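Local coordinates for protein L-hydantoinase (Arthrobacter aurescens, PDB 1GKR) that hydrolyses the ring of hydantoins, aryl-substituted ones more readily than alkyl ones, with a substrate-dependent preference for the L or D form, using two zinc ions per subunit, at residues A[57-62]-A[306-311]; A[89-94]-A[120-125]; A[82-87]-A[337-342]; A[178-183]-A[233-238]. One frame throughout, in Å; residues are numbered along the deposited sequence.

All four contacts belong to the TIM-barrel hydrolase domain. In chain order the pieces are 57-62, 82-87, 89-94, 120-125, 178-183, 233-238, 306-311 and 337-342. Interaction 1 is central and joins the first zinc-binding strand to the chain at 306-311. The centres of interactions 2 and 3 each lie about 11 Å from its centre, and that of interaction 4 about 12 Å. Interactions 1 and 2 lie on neighbouring strands, 51-62 and 87-92. Strands 179-182 and 234-237 of interaction 4 share a sheet with strand 308-309. Interactions 3 and 4 are farthest apart, with centres about 23 Å distant. Interactions 1 and 4 bring ligands to the two zinc ions.

Interaction 1: A[57-62]-A[306-311]; sequences VDEHVH and IDTLGS. With ZN (zinc ion), chain F.
Next to the binuclear zinc site, the carboxylate of Asp-58 grips Ser-311. Asp-58 OD2 takes two bonds from this one residue, from Ser-311 OG at 2.7 Å and from Ser-311 N at 3.1 Å. Both donors come from the syn side, the hydroxyl 34° out of the carboxylate plane. A weak bond from Ser-311 N also reaches Asp-58 OD1. That oxygen accepts from His-60 N at 2.8 Å, which makes an Asx turn and fixes the carboxylate from its own segment. CG anti to the backbone N (chi1 -164°) carries the Asp-58 carboxylate to the neighbouring chain at Ser-311.

The segment carries the His-X-His motif of amidohydrolases, at the end of the first barrel strand. His-60 NE2 and His-62 NE2 each bind the zinc ion at 2.1 Å; Asp-312, Lys-147 through its carbamate, and a water complete the site. His-60 ND1 is held by Glu-262, a second-shell partner that orients the ring. Gly-310 packs its CA 4.1 Å from His-60 CB.

Farther along, the Thr-308 and Glu-59 side chains cross at about a right angle. Thr-308 OG1 donates to Glu-59 OE2 at 2.8 Å, from above the carboxylate plane. Glu-59 OE2 also lies close to Glu-262 OE2, so the two acids may influence each other's ionisation. A water accepts from Glu-59 N and sits 2.8 Å from Leu-309 O, bridging the two backbones.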
# COMPACT_ATOMS: atom_id res chain seq x y z
N VAL A 57 32.96 -4.47 11.17
CA VAL A 57 33.19 -3.22 10.46
C VAL A 57 32.14 -2.24 10.97
O VAL A 57 30.96 -2.37 10.65
CB VAL A 57 33.02 -3.40 8.93
CG1 VAL A 57 33.04 -2.04 8.24
CG2 VAL A 57 34.15 -4.27 8.38
N ASP A 58 32.57 -1.27 11.78
CA ASP A 58 31.64 -0.29 12.33
C ASP A 58 31.69 1.01 11.52
O ASP A 58 32.68 1.73 11.52
CB ASP A 58 31.98 -0.02 13.79
CG ASP A 58 30.85 0.67 14.50
OD1 ASP A 58 30.17 1.49 13.86
OD2 ASP A 58 30.64 0.41 15.70
N GLU A 59 30.59 1.28 10.83
CA GLU A 59 30.43 2.45 9.96
C GLU A 59 30.04 3.72 10.70
O GLU A 59 29.92 4.78 10.08
CB GLU A 59 29.34 2.18 8.92
CG GLU A 59 27.97 1.99 9.57
CD GLU A 59 26.87 1.60 8.60
OE1 GLU A 59 27.19 1.09 7.51
OE2 GLU A 59 25.68 1.80 8.95
N HIS A 60 29.81 3.61 12.00
CA HIS A 60 29.38 4.78 12.74
C HIS A 60 30.18 5.06 14.00
O HIS A 60 29.74 4.77 15.12
CB HIS A 60 27.90 4.63 13.06
CG HIS A 60 27.24 5.91 13.45
ND1 HIS A 60 25.88 6.12 13.30
CD2 HIS A 60 27.75 7.05 13.98
CE1 HIS A 60 25.59 7.34 13.72
NE2 HIS A 60 26.70 7.92 14.14
N VAL A 61 31.35 5.66 13.82
CA VAL A 61 32.23 5.95 14.93
C VAL A 61 32.57 7.44 15.06
O VAL A 61 32.85 8.12 14.06
CB VAL A 61 33.53 5.13 14.78
CG1 VAL A 61 34.46 5.34 15.98
CG2 VAL A 61 33.18 3.67 14.63
N HIS A 62 32.51 7.93 16.29
CA HIS A 62 32.84 9.32 16.60
C HIS A 62 33.98 9.37 17.64
O HIS A 62 33.74 9.71 18.81
CB HIS A 62 31.66 10.07 17.20
CG HIS A 62 30.47 10.15 16.30
ND1 HIS A 62 30.40 11.03 15.24
CD2 HIS A 62 29.27 9.53 16.35
CE1 HIS A 62 29.20 10.95 14.68
NE2 HIS A 62 28.50 10.04 15.33
N ILE A 306 16.64 -4.79 9.14
CA ILE A 306 17.67 -3.86 9.57
C ILE A 306 18.94 -4.24 8.84
O ILE A 306 19.50 -5.30 9.07
CB ILE A 306 17.83 -3.94 11.08
CG1 ILE A 306 16.54 -3.42 11.73
CG2 ILE A 306 19.05 -3.17 11.51
CD1 ILE A 306 16.59 -3.29 13.21
N ASP A 307 19.40 -3.37 7.96
CA ASP A 307 20.57 -3.64 7.15
C ASP A 307 21.93 -3.65 7.81
O ASP A 307 22.75 -4.52 7.53
CB ASP A 307 20.59 -2.68 5.97
CG ASP A 307 19.32 -2.76 5.16
OD1 ASP A 307 19.14 -3.82 4.53
OD2 ASP A 307 18.51 -1.80 5.18
N THR A 308 22.19 -2.68 8.69
CA THR A 308 23.48 -2.62 9.36
C THR A 308 23.35 -2.19 10.81
O THR A 308 22.35 -1.59 11.23
CB THR A 308 24.43 -1.61 8.70
OG1 THR A 308 23.89 -0.29 8.86
CG2 THR A 308 24.61 -1.91 7.22
N LEU A 309 24.39 -2.48 11.58
CA LEU A 309 24.44 -2.10 12.98
C LEU A 309 25.69 -1.24 13.14
O LEU A 309 26.77 -1.59 12.65
CB LEU A 309 24.50 -3.35 13.84
CG LEU A 309 23.31 -3.66 14.76
CD1 LEU A 309 22.01 -3.30 14.10
CD2 LEU A 309 23.34 -5.13 15.14
N GLY A 310 25.55 -0.09 13.79
CA GLY A 310 26.68 0.79 14.01
C GLY A 310 26.61 1.22 15.46
O GLY A 310 25.52 1.42 15.98
N SER A 311 27.75 1.36 16.12
CA SER A 311 27.73 1.72 17.54
C SER A 311 27.36 3.16 17.86
O SER A 311 26.65 3.44 18.83
CB SER A 311 29.09 1.42 18.16
OG SER A 311 30.08 2.24 17.55
ZN ZN F . 26.40 9.67 15.30
O HOH W 1 28.75 -0.94 10.77
O HOH W 2 28.97 -3.09 13.36
O HOH W 3 24.76 10.64 16.93

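Interaction 2: A[89-94]-A[120-125]; sequences TIIEMP and DFALYG
Met-93 CE lies over one face of the Tyr-124 ring, 3.5 Å from its centroid and offset toward the rim. The two side chains run side by side and point the same way. The methionine chain bends at chi2 (-92°), which swings SD back to an oblique Met-aromatic contact. Ile-91 CG2 meets Tyr-124 CE2 at 3.6 Å, the side chains crossing at about a right angle. The same methyl packs on Ala-122 CB at 3.8 Å. On the other face of the sheet, Leu-123 CD2 touches Glu-92 CB.

Tyr-124 OH bonds to Glu-59 O. An alanine here would probably leave the Met-93 methyl without its ring and Glu-59 O without this bond.

The backbones pair in parallel register. Ala-122 N donates to Ile-90 O at 2.8 Å, and Tyr-124 N to Glu-92 O at 3.2 Å. At the polar edges, the Glu-92 carboxylate accepts from Ile-63 N and Ile-64 N. Asp-120 accepts from Gln-447 N and forms salt bridges with Arg-429 and Lys-378. Strand 87-92, helix 103-116 and strand 120-123 form a beta-alpha-beta unit of the TIM barrel, with Met-93 reaching the zinc ligands His-60 and His-62.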
# COMPACT_ATOMS: atom_id res chain seq x y z
N THR A 89 37.76 -2.60 11.74
CA THR A 89 37.86 -1.41 10.90
C THR A 89 36.70 -0.48 11.22
O THR A 89 35.55 -0.91 11.40
CB THR A 89 37.98 -1.69 9.36
OG1 THR A 89 36.80 -1.24 8.70
CG2 THR A 89 38.22 -3.13 9.06
N ILE A 90 37.03 0.81 11.36
CA ILE A 90 36.06 1.83 11.69
C ILE A 90 36.01 2.88 10.59
O ILE A 90 36.94 3.02 9.80
CB ILE A 90 36.45 2.56 13.01
CG1 ILE A 90 37.76 3.34 12.80
CG2 ILE A 90 36.65 1.57 14.14
CD1 ILE A 90 38.16 4.18 13.97
N ILE A 91 34.90 3.60 10.54
CA ILE A 91 34.78 4.68 9.58
C ILE A 91 34.44 5.88 10.45
O ILE A 91 33.34 5.96 10.99
CB ILE A 91 33.66 4.37 8.57
CG1 ILE A 91 33.80 2.93 8.08
CG2 ILE A 91 33.81 5.28 7.36
CD1 ILE A 91 32.88 2.57 6.91
N GLU A 92 35.40 6.80 10.63
CA GLU A 92 35.23 8.00 11.46
C GLU A 92 34.32 9.01 10.83
O GLU A 92 34.52 9.38 9.68
CB GLU A 92 36.56 8.71 11.69
CG GLU A 92 37.09 8.66 13.10
CD GLU A 92 36.25 9.39 14.11
OE1 GLU A 92 36.12 10.64 14.04
OE2 GLU A 92 35.73 8.70 15.00
N MET A 93 33.32 9.48 11.59
CA MET A 93 32.40 10.49 11.10
C MET A 93 33.19 11.80 11.01
O MET A 93 34.28 11.92 11.58
CB MET A 93 31.22 10.64 12.04
CG MET A 93 30.41 9.38 12.23
SD MET A 93 29.00 9.17 11.10
CE MET A 93 29.51 10.15 9.72
N PRO A 94 32.65 12.81 10.32
CA PRO A 94 33.40 14.06 10.21
C PRO A 94 33.01 15.13 11.21
O PRO A 94 33.26 16.30 10.97
CB PRO A 94 33.10 14.48 8.79
CG PRO A 94 31.63 14.17 8.70
CD PRO A 94 31.45 12.86 9.46
N ASP A 120 42.20 -0.75 11.62
CA ASP A 120 42.14 -0.08 10.33
C ASP A 120 40.98 0.91 10.25
O ASP A 120 40.02 0.83 11.04
CB ASP A 120 42.08 -1.11 9.20
CG ASP A 120 43.44 -1.77 8.93
OD1 ASP A 120 44.44 -1.44 9.60
OD2 ASP A 120 43.51 -2.63 8.03
N PHE A 121 41.04 1.84 9.30
CA PHE A 121 40.00 2.85 9.21
C PHE A 121 39.72 3.39 7.82
O PHE A 121 40.56 3.35 6.93
CB PHE A 121 40.40 4.03 10.09
CG PHE A 121 41.66 4.71 9.63
CD1 PHE A 121 42.91 4.14 9.86
CD2 PHE A 121 41.60 5.90 8.89
CE1 PHE A 121 44.08 4.72 9.36
CE2 PHE A 121 42.77 6.49 8.38
CZ PHE A 121 44.01 5.90 8.61
N ALA A 122 38.51 3.91 7.67
CA ALA A 122 38.05 4.54 6.44
C ALA A 122 37.52 5.89 6.93
O ALA A 122 37.21 6.04 8.11
CB ALA A 122 36.93 3.73 5.81
N LEU A 123 37.40 6.87 6.04
CA LEU A 123 36.92 8.17 6.46
C LEU A 123 35.75 8.75 5.71
O LEU A 123 35.60 8.58 4.50
CB LEU A 123 38.06 9.17 6.40
CG LEU A 123 39.20 8.90 7.36
CD1 LEU A 123 40.30 9.89 7.08
CD2 LEU A 123 38.72 9.03 8.79
N TYR A 124 34.92 9.46 6.47
CA TYR A 124 33.75 10.16 5.95
C TYR A 124 34.19 11.59 5.72
O TYR A 124 35.13 12.07 6.34
CB TYR A 124 32.66 10.26 7.01
CG TYR A 124 31.76 9.08 7.15
CD1 TYR A 124 30.76 8.84 6.22
CD2 TYR A 124 31.86 8.25 8.28
CE1 TYR A 124 29.86 7.80 6.40
CE2 TYR A 124 30.97 7.21 8.47
CZ TYR A 124 29.97 6.99 7.53
OH TYR A 124 29.07 5.98 7.72
N GLY A 125 33.47 12.27 4.84
CA GLY A 125 33.72 13.66 4.59
C GLY A 125 32.42 14.26 5.11
O GLY A 125 31.46 13.53 5.36
O HOH W 4 36.09 11.62 9.04

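Interaction 3: A[82-87]-A[337-342]; sequences AAVGGI and GLETSL
Ile-87 reaches Leu-338 with an extended chain. Its CG1 lies anti to the carbonyl carbon (chi1 -63°), and chi2 of 180° carries CD1 onward to Leu-338 CD1 at 3.6 Å. The two side chains cross at about a right angle. Val-84 holds CG2 between its backbone N and carbonyl carbon, the crowded position, and this methyl meets Glu-339 CG at 3.4 Å.

Beside these, Ala-82 CB packs on Leu-338 CG at 3.9 Å. Gly-85 lies against the backbone of the other segment, and a side chain there would point at Leu-338 O. Leu-342 CB lies 3.5 Å from Gly-85 O.

No direct hydrogen bond joins the segments. One water does so instead: it donates to Gly-85 O at 2.8 Å and to Leu-338 O, and accepts from Leu-342 N at 2.8 Å. It ties the end of one helix to the start of another. Gly-337 O receives both Ser-341 N and Thr-340 N, which closes the turn ahead of helix 341-350. The Glu-339 carboxylate turns to Ser-81 OG and Arg-406 N. His-313 ND1 accepts from the backbone N of Gly-337 and Leu-338.

Gly-86 takes a positive phi (83°), and Ile-87 N bonds back to Ala-82 O at 3.0 Å. This Schellman motif ends helix 75-85 and turns the chain into barrel strand 87-92, with 337-342 packed against the turn.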
# COMPACT_ATOMS: atom_id res chain seq x y z
N ALA A 82 38.13 -0.57 20.38
CA ALA A 82 37.67 -1.27 19.20
C ALA A 82 38.37 -2.62 19.15
O ALA A 82 37.72 -3.67 19.06
CB ALA A 82 38.00 -0.47 17.95
N ALA A 83 39.70 -2.60 19.22
CA ALA A 83 40.47 -3.82 19.17
C ALA A 83 39.97 -4.88 20.14
O ALA A 83 39.77 -6.02 19.74
CB ALA A 83 41.92 -3.54 19.44
N VAL A 84 39.76 -4.55 21.40
CA VAL A 84 39.31 -5.60 22.30
C VAL A 84 37.86 -5.93 22.03
O VAL A 84 37.42 -7.04 22.31
CB VAL A 84 39.46 -5.22 23.80
CG1 VAL A 84 40.86 -4.72 24.06
CG2 VAL A 84 38.44 -4.20 24.20
N GLY A 85 37.13 -4.96 21.49
CA GLY A 85 35.72 -5.17 21.18
C GLY A 85 35.50 -5.97 19.90
O GLY A 85 34.37 -6.25 19.54
N GLY A 86 36.58 -6.32 19.21
CA GLY A 86 36.45 -7.09 17.99
C GLY A 86 36.15 -6.28 16.74
O GLY A 86 35.85 -6.84 15.68
N ILE A 87 36.22 -4.95 16.85
CA ILE A 87 35.96 -4.08 15.71
C ILE A 87 37.29 -3.79 15.03
O ILE A 87 38.09 -2.99 15.51
CB ILE A 87 35.27 -2.78 16.17
CG1 ILE A 87 33.91 -3.13 16.77
CG2 ILE A 87 35.12 -1.78 15.02
CD1 ILE A 87 33.15 -1.94 17.27
N GLY A 337 30.51 2.94 22.81
CA GLY A 337 29.98 1.66 22.39
C GLY A 337 30.97 0.77 21.68
O GLY A 337 30.68 -0.40 21.39
N LEU A 338 32.15 1.30 21.41
CA LEU A 338 33.18 0.56 20.72
C LEU A 338 33.60 -0.72 21.44
O LEU A 338 33.97 -1.71 20.81
CB LEU A 338 34.38 1.46 20.53
CG LEU A 338 34.91 1.64 19.12
CD1 LEU A 338 33.81 1.49 18.11
CD2 LEU A 338 35.55 3.02 19.04
N GLU A 339 33.55 -0.69 22.76
CA GLU A 339 33.99 -1.84 23.54
C GLU A 339 32.85 -2.78 23.93
O GLU A 339 33.10 -3.92 24.32
CB GLU A 339 34.73 -1.35 24.78
CG GLU A 339 35.91 -2.21 25.18
CD GLU A 339 36.77 -1.58 26.25
OE1 GLU A 339 37.22 -0.44 26.04
OE2 GLU A 339 36.99 -2.22 27.29
N THR A 340 31.62 -2.31 23.82
CA THR A 340 30.45 -3.11 24.19
C THR A 340 29.51 -3.55 23.07
O THR A 340 28.57 -4.31 23.31
CB THR A 340 29.62 -2.34 25.21
OG1 THR A 340 29.25 -1.07 24.66
CG2 THR A 340 30.40 -2.12 26.47
N SER A 341 29.75 -3.09 21.84
CA SER A 341 28.88 -3.43 20.73
C SER A 341 28.73 -4.92 20.43
O SER A 341 27.62 -5.45 20.46
CB SER A 341 29.35 -2.71 19.49
OG SER A 341 28.42 -2.92 18.47
N LEU A 342 29.83 -5.60 20.13
CA LEU A 342 29.75 -7.03 19.81
C LEU A 342 29.29 -7.84 21.01
O LEU A 342 28.33 -8.61 20.91
CB LEU A 342 31.10 -7.57 19.33
CG LEU A 342 31.14 -8.62 18.20
CD1 LEU A 342 32.44 -9.41 18.30
CD2 LEU A 342 29.97 -9.57 18.28
O HOH W 5 32.37 -4.35 20.12

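Interaction 4: A[178-183]-A[233-238]; sequences SVIVVH and CRLIVL. With ZN (zinc ion), chain E.
Val-181 and Ile-236 lie side by side and point the same way on one face of the sheet, with Val-181 CG1 3.8 Å from Ile-236 CB. Leu-238 crosses Val-181 at a slant. Its CG lies anti to the carbonyl carbon (chi1 -61°), and its CD1 meets Val-181 CG2 at 3.5 Å. Leu-238 CD2 also packs against the ring of the zinc ligand His-60. An alanine at Leu-238 would probably leave Val-181 CG2 and the His-60 ring without this packing partner.

On the other face Val-182 and Leu-235 cross at about a right angle, with Val-182 CG1 4.0 Å from Leu-235 CD1. Ile-180 CG2 touches Cys-233 SG at 3.9 Å, next to helix 163-176.

At the start of the strands Val-179 CG2 meets Arg-234 CD and lies at the edge of the guanidinium. Arg-234 NH1 forms a salt bridge with Asp-258. A water bridges Ser-178 O and Arg-234 N.

The backbones carry a parallel ladder. Ile-180 N donates to Arg-234 O at 3.1 Å, nearly straight at 168°, and Ile-236 N donates to Ile-180 O at 3.0 Å. A bond from Val-182 N to Ile-236 O is weak. Leu-238 N closes the series on Val-182 O at 3.2 Å.

Both strands end at the metal. His-183 ND1 binds a zinc ion at 2.0 Å, His-239, just past Leu-238, is a second ligand, and the carbamate of Lys-147 bridges it to the other zinc ion. Ligands at the C-terminal ends of parallel strands are the hallmark of the binuclear metal site in amidohydrolase TIM barrels.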
# COMPACT_ATOMS: atom_id res chain seq x y z
N SER A 178 29.23 7.78 -4.65
CA SER A 178 29.62 7.61 -3.27
C SER A 178 28.43 7.17 -2.45
O SER A 178 27.46 6.63 -2.99
CB SER A 178 30.17 8.94 -2.74
OG SER A 178 30.64 8.81 -1.41
N VAL A 179 28.49 7.38 -1.14
CA VAL A 179 27.41 7.02 -0.23
C VAL A 179 27.14 8.24 0.64
O VAL A 179 28.06 8.95 1.00
CB VAL A 179 27.83 5.87 0.71
CG1 VAL A 179 26.68 5.48 1.63
CG2 VAL A 179 28.30 4.70 -0.09
N ILE A 180 25.87 8.49 0.95
CA ILE A 180 25.52 9.59 1.83
C ILE A 180 24.72 8.99 2.99
O ILE A 180 23.81 8.18 2.77
CB ILE A 180 24.66 10.66 1.13
CG1 ILE A 180 24.26 11.74 2.13
CG2 ILE A 180 23.42 10.04 0.56
CD1 ILE A 180 25.43 12.58 2.61
N VAL A 181 25.09 9.32 4.21
CA VAL A 181 24.35 8.83 5.36
C VAL A 181 23.81 10.09 6.00
O VAL A 181 24.44 11.14 5.90
CB VAL A 181 25.26 8.05 6.36
CG1 VAL A 181 26.01 6.98 5.63
CG2 VAL A 181 26.24 8.98 7.04
N VAL A 182 22.64 10.03 6.62
CA VAL A 182 22.09 11.22 7.24
C VAL A 182 21.53 10.92 8.61
O VAL A 182 21.22 9.77 8.93
CB VAL A 182 20.92 11.84 6.41
CG1 VAL A 182 21.30 11.95 4.97
CG2 VAL A 182 19.70 10.99 6.55
N HIS A 183 21.44 11.96 9.43
CA HIS A 183 20.85 11.86 10.75
C HIS A 183 19.46 12.42 10.45
O HIS A 183 19.31 13.62 10.18
CB HIS A 183 21.58 12.77 11.74
CG HIS A 183 20.95 12.81 13.10
ND1 HIS A 183 21.59 12.35 14.24
CD2 HIS A 183 19.73 13.24 13.50
CE1 HIS A 183 20.79 12.50 15.28
NE2 HIS A 183 19.65 13.04 14.86
N CYS A 233 21.00 8.46 -5.28
CA CYS A 233 22.26 8.19 -4.58
C CYS A 233 22.09 7.11 -3.52
O CYS A 233 21.00 6.96 -2.97
CB CYS A 233 22.74 9.46 -3.89
SG CYS A 233 21.48 10.18 -2.77
N ARG A 234 23.14 6.35 -3.23
CA ARG A 234 23.04 5.32 -2.20
C ARG A 234 22.88 6.08 -0.88
O ARG A 234 23.69 6.95 -0.55
CB ARG A 234 24.30 4.46 -2.15
CG ARG A 234 23.99 3.08 -1.60
CD ARG A 234 25.19 2.39 -1.05
NE ARG A 234 26.00 1.66 -2.03
CZ ARG A 234 25.55 0.69 -2.81
NH1 ARG A 234 24.28 0.33 -2.76
NH2 ARG A 234 26.39 0.03 -3.60
N LEU A 235 21.83 5.76 -0.14
CA LEU A 235 21.53 6.42 1.11
C LEU A 235 21.41 5.47 2.29
O LEU A 235 20.77 4.43 2.19
CB LEU A 235 20.21 7.17 0.95
CG LEU A 235 19.57 7.63 2.26
CD1 LEU A 235 20.45 8.69 2.86
CD2 LEU A 235 18.18 8.20 2.01
N ILE A 236 22.02 5.81 3.41
CA ILE A 236 21.89 4.97 4.59
C ILE A 236 21.32 5.84 5.69
O ILE A 236 21.93 6.84 6.04
CB ILE A 236 23.22 4.46 5.14
CG1 ILE A 236 23.92 3.56 4.13
CG2 ILE A 236 22.97 3.69 6.43
CD1 ILE A 236 25.26 3.05 4.63
N VAL A 237 20.16 5.49 6.23
CA VAL A 237 19.63 6.29 7.33
C VAL A 237 20.26 5.75 8.61
O VAL A 237 20.09 4.58 8.96
CB VAL A 237 18.11 6.19 7.42
CG1 VAL A 237 17.60 6.99 8.62
CG2 VAL A 237 17.48 6.70 6.12
N LEU A 238 21.02 6.61 9.28
CA LEU A 238 21.73 6.26 10.51
C LEU A 238 20.81 6.09 11.69
O LEU A 238 19.69 6.60 11.70
CB LEU A 238 22.76 7.34 10.83
CG LEU A 238 23.85 7.58 9.79
CD1 LEU A 238 24.63 8.82 10.15
CD2 LEU A 238 24.76 6.38 9.73
ZN ZN E . 23.28 11.31 14.74
O HOH W 6 25.10 7.04 -4.93